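Local coordinates for conjugal transfer protein TRWB (Escherichia coli, PDB 1E9R) that probably couples the DNA-processing machinery to the secretion channel in bacterial conjugation, as a ring-forming P-loop NTPase that drives DNA transfer, at residues Asp82-Val87 and Arg280-Asp286. Residues are numbered along the deposited sequence; the frame is centred on the assembly and turned at random.
Sequences DRMVIV and RLWLFID
Arg-280 meets Asp-82 where two neighbouring parallel strands, 281-285 and 83-89, enter the central sheet of the P-loop NTPase fold. Asp-82 OD1 sits over one face of the Arg-280 guanidinium, 3.2 Å from NH1. This salt bridge works by charge, as no N-H points at the oxygen. Asp-82 OD2 also pairs with Arg-80. Leu-281 lies on the same side of the sheet as Val-85 and Leu-283. Leu-281 CD2 packs 3.5 Å from Met-84 CA. Trp-282 turns to the other side, with Met-84 and Phe-284. Its CG is anti to its own carbonyl carbon (chi1 -65°), and the indole edge faces Asp-82. Trp-282 NE1 gives a nearly straight bond of 2.9 Å to Asp-82 OD2, in the ring plane, meeting the oxygen on its anti side but tilted out of the carboxylate plane. This bond helps to set the turn of the indole. Trp-282 N and O both bond to strand 83-89, N to Arg-83 O and O to Val-85 N, as in parallel pairing. Leu-283 follows, its CD2 4.3 Å from Val-85 CB. Phe-284 continues the pairing through N to Val-85 O and O to Val-87 N. Phe-284 CE1 touches Met-84 SD at 4.1 Å. The sulfur lies oblique to the phenyl and the indole and makes a Met-aromatic contact with each. Helix 66-79 covers Met-84 and Phe-284 through Ala-74. Ile-285 adds a light apolar touch on Val-87. Asp-286 follows the strand end, its side chain near the probable Walker A loop without touching it, and its OD1 lies 3.1 Å from Val-87 CG1.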
loop_
_atom_site.group_PDB
_atom_site.type_symbol
_atom_site.label_atom_id
_atom_site.label_comp_id
_atom_site.label_asym_id
_atom_site.label_seq_id
_atom_site.Cartn_x
_atom_site.Cartn_y
_atom_site.Cartn_z
ATOM N N ASP B 82 -46.446 -11.202 -0.744
ATOM C CA ASP B 82 -45.129 -11.769 -0.471
ATOM C C ASP B 82 -44.728 -11.603 0.993
ATOM O O ASP B 82 -45.126 -10.638 1.647
ATOM C CB ASP B 82 -44.081 -11.078 -1.352
ATOM C CG ASP B 82 -44.177 -11.484 -2.809
ATOM O OD1 ASP B 82 -45.302 -11.633 -3.328
ATOM O OD2 ASP B 82 -43.119 -11.649 -3.444
ATOM N N ARG B 83 -43.953 -12.554 1.509
ATOM C CA ARG B 83 -43.458 -12.457 2.882
ATOM C C ARG B 83 -42.126 -11.707 2.828
ATOM O O ARG B 83 -41.378 -11.825 1.853
ATOM C CB ARG B 83 -43.214 -13.840 3.497
ATOM C CG ARG B 83 -44.458 -14.598 3.905
ATOM C CD ARG B 83 -44.086 -15.857 4.684
ATOM N NE ARG B 83 -43.721 -15.583 6.074
ATOM C CZ ARG B 83 -43.087 -16.451 6.857
ATOM N NH1 ARG B 83 -42.738 -17.641 6.380
ATOM N NH2 ARG B 83 -42.819 -16.148 8.123
ATOM N N MET B 84 -41.823 -10.940 3.869
ATOM C CA MET B 84 -40.576 -10.193 3.894
ATOM C C MET B 84 -40.063 -9.824 5.286
ATOM O O MET B 84 -40.821 -9.752 6.252
ATOM C CB MET B 84 -40.726 -8.929 3.047
ATOM C CG MET B 84 -41.957 -8.116 3.377
ATOM S SD MET B 84 -42.466 -7.077 1.995
ATOM C CE MET B 84 -42.328 -5.549 2.715
ATOM N N VAL B 85 -38.749 -9.630 5.371
ATOM C CA VAL B 85 -38.084 -9.220 6.603
ATOM C C VAL B 85 -37.577 -7.826 6.268
ATOM O O VAL B 85 -36.961 -7.627 5.225
ATOM C CB VAL B 85 -36.889 -10.119 6.946
ATOM C CG1 VAL B 85 -36.176 -9.577 8.159
ATOM C CG2 VAL B 85 -37.359 -11.530 7.202
ATOM N N ILE B 86 -37.843 -6.861 7.138
ATOM C CA ILE B 86 -37.428 -5.490 6.881
ATOM C C ILE B 86 -36.575 -4.893 7.998
ATOM O O ILE B 86 -36.976 -4.889 9.169
ATOM C CB ILE B 86 -38.662 -4.580 6.687
ATOM C CG1 ILE B 86 -39.535 -5.125 5.559
ATOM C CG2 ILE B 86 -38.231 -3.161 6.389
ATOM C CD1 ILE B 86 -40.869 -4.400 5.402
ATOM N N VAL B 87 -35.388 -4.412 7.629
ATOM C CA VAL B 87 -34.497 -3.752 8.576
ATOM C C VAL B 87 -35.122 -2.364 8.539
ATOM O O VAL B 87 -34.898 -1.568 7.617
ATOM C CB VAL B 87 -33.045 -3.761 8.064
ATOM C CG1 VAL B 87 -32.149 -2.982 9.004
ATOM C CG2 VAL B 87 -32.559 -5.199 7.963
ATOM N N ARG B 280 -41.501 -17.173 -1.664
ATOM C CA ARG B 280 -40.935 -15.870 -2.021
ATOM C C ARG B 280 -40.718 -15.079 -0.731
ATOM O O ARG B 280 -41.687 -14.703 -0.057
ATOM C CB ARG B 280 -41.876 -15.072 -2.927
ATOM C CG ARG B 280 -42.038 -15.585 -4.342
ATOM C CD ARG B 280 -42.397 -14.413 -5.243
ATOM N NE ARG B 280 -43.783 -14.368 -5.718
ATOM C CZ ARG B 280 -44.874 -14.542 -4.970
ATOM N NH1 ARG B 280 -44.783 -14.820 -3.680
ATOM N NH2 ARG B 280 -46.072 -14.461 -5.529
ATOM N N LEU B 281 -39.454 -14.828 -0.392
ATOM C CA LEU B 281 -39.121 -14.090 0.823
ATOM C C LEU B 281 -38.193 -12.907 0.548
ATOM O O LEU B 281 -37.095 -13.074 0.016
ATOM C CB LEU B 281 -38.456 -15.027 1.834
ATOM C CG LEU B 281 -38.483 -14.703 3.343
ATOM C CD1 LEU B 281 -37.086 -14.898 3.911
ATOM C CD2 LEU B 281 -38.948 -13.285 3.607
ATOM N N TRP B 282 -38.635 -11.711 0.921
ATOM C CA TRP B 282 -37.834 -10.511 0.712
ATOM C C TRP B 282 -37.025 -10.139 1.947
ATOM O O TRP B 282 -37.434 -10.404 3.076
ATOM C CB TRP B 282 -38.720 -9.310 0.338
ATOM C CG TRP B 282 -39.417 -9.448 -0.972
ATOM C CD1 TRP B 282 -40.548 -10.165 -1.227
ATOM C CD2 TRP B 282 -39.005 -8.886 -2.230
ATOM N NE1 TRP B 282 -40.867 -10.086 -2.562
ATOM C CE2 TRP B 282 -39.936 -9.309 -3.200
ATOM C CE3 TRP B 282 -37.935 -8.068 -2.626
ATOM C CZ2 TRP B 282 -39.835 -8.945 -4.547
ATOM C CZ3 TRP B 282 -37.835 -7.706 -3.968
ATOM C CH2 TRP B 282 -38.781 -8.145 -4.910
ATOM N N LEU B 283 -35.869 -9.525 1.711
ATOM C CA LEU B 283 -35.005 -9.053 2.777
ATOM C C LEU B 283 -34.667 -7.623 2.394
ATOM O O LEU B 283 -33.945 -7.385 1.429
ATOM C CB LEU B 283 -33.713 -9.872 2.861
ATOM C CG LEU B 283 -33.003 -9.946 4.228
ATOM C CD1 LEU B 283 -31.501 -10.111 3.997
ATOM C CD2 LEU B 283 -33.281 -8.704 5.069
ATOM N N PHE B 284 -35.209 -6.671 3.139
ATOM C CA PHE B 284 -34.958 -5.263 2.880
ATOM C C PHE B 284 -33.950 -4.724 3.868
ATOM O O PHE B 284 -34.202 -4.748 5.073
ATOM C CB PHE B 284 -36.261 -4.470 2.997
ATOM C CG PHE B 284 -37.158 -4.620 1.814
ATOM C CD1 PHE B 284 -37.995 -5.725 1.697
ATOM C CD2 PHE B 284 -37.134 -3.675 0.785
ATOM C CE1 PHE B 284 -38.796 -5.893 0.570
ATOM C CE2 PHE B 284 -37.929 -3.827 -0.349
ATOM C CZ PHE B 284 -38.763 -4.938 -0.457
ATOM N N ILE B 285 -32.815 -4.247 3.360
ATOM C CA ILE B 285 -31.760 -3.671 4.196
ATOM C C ILE B 285 -31.645 -2.196 3.856
ATOM O O ILE B 285 -31.156 -1.847 2.789
ATOM C CB ILE B 285 -30.406 -4.331 3.924
ATOM C CG1 ILE B 285 -30.517 -5.841 4.135
ATOM C CG2 ILE B 285 -29.341 -3.727 4.828
ATOM C CD1 ILE B 285 -29.242 -6.593 3.847
ATOM N N ASP B 286 -32.087 -1.329 4.764
ATOM C CA ASP B 286 -32.056 0.121 4.524
ATOM C C ASP B 286 -30.691 0.667 4.122
ATOM O O ASP B 286 -30.586 1.470 3.202
ATOM C CB ASP B 286 -32.537 0.873 5.762
ATOM C CG ASP B 286 -31.620 0.678 6.949
ATOM O OD1 ASP B 286 -31.312 -0.492 7.290
ATOM O OD2 ASP B 286 -31.210 1.699 7.541
#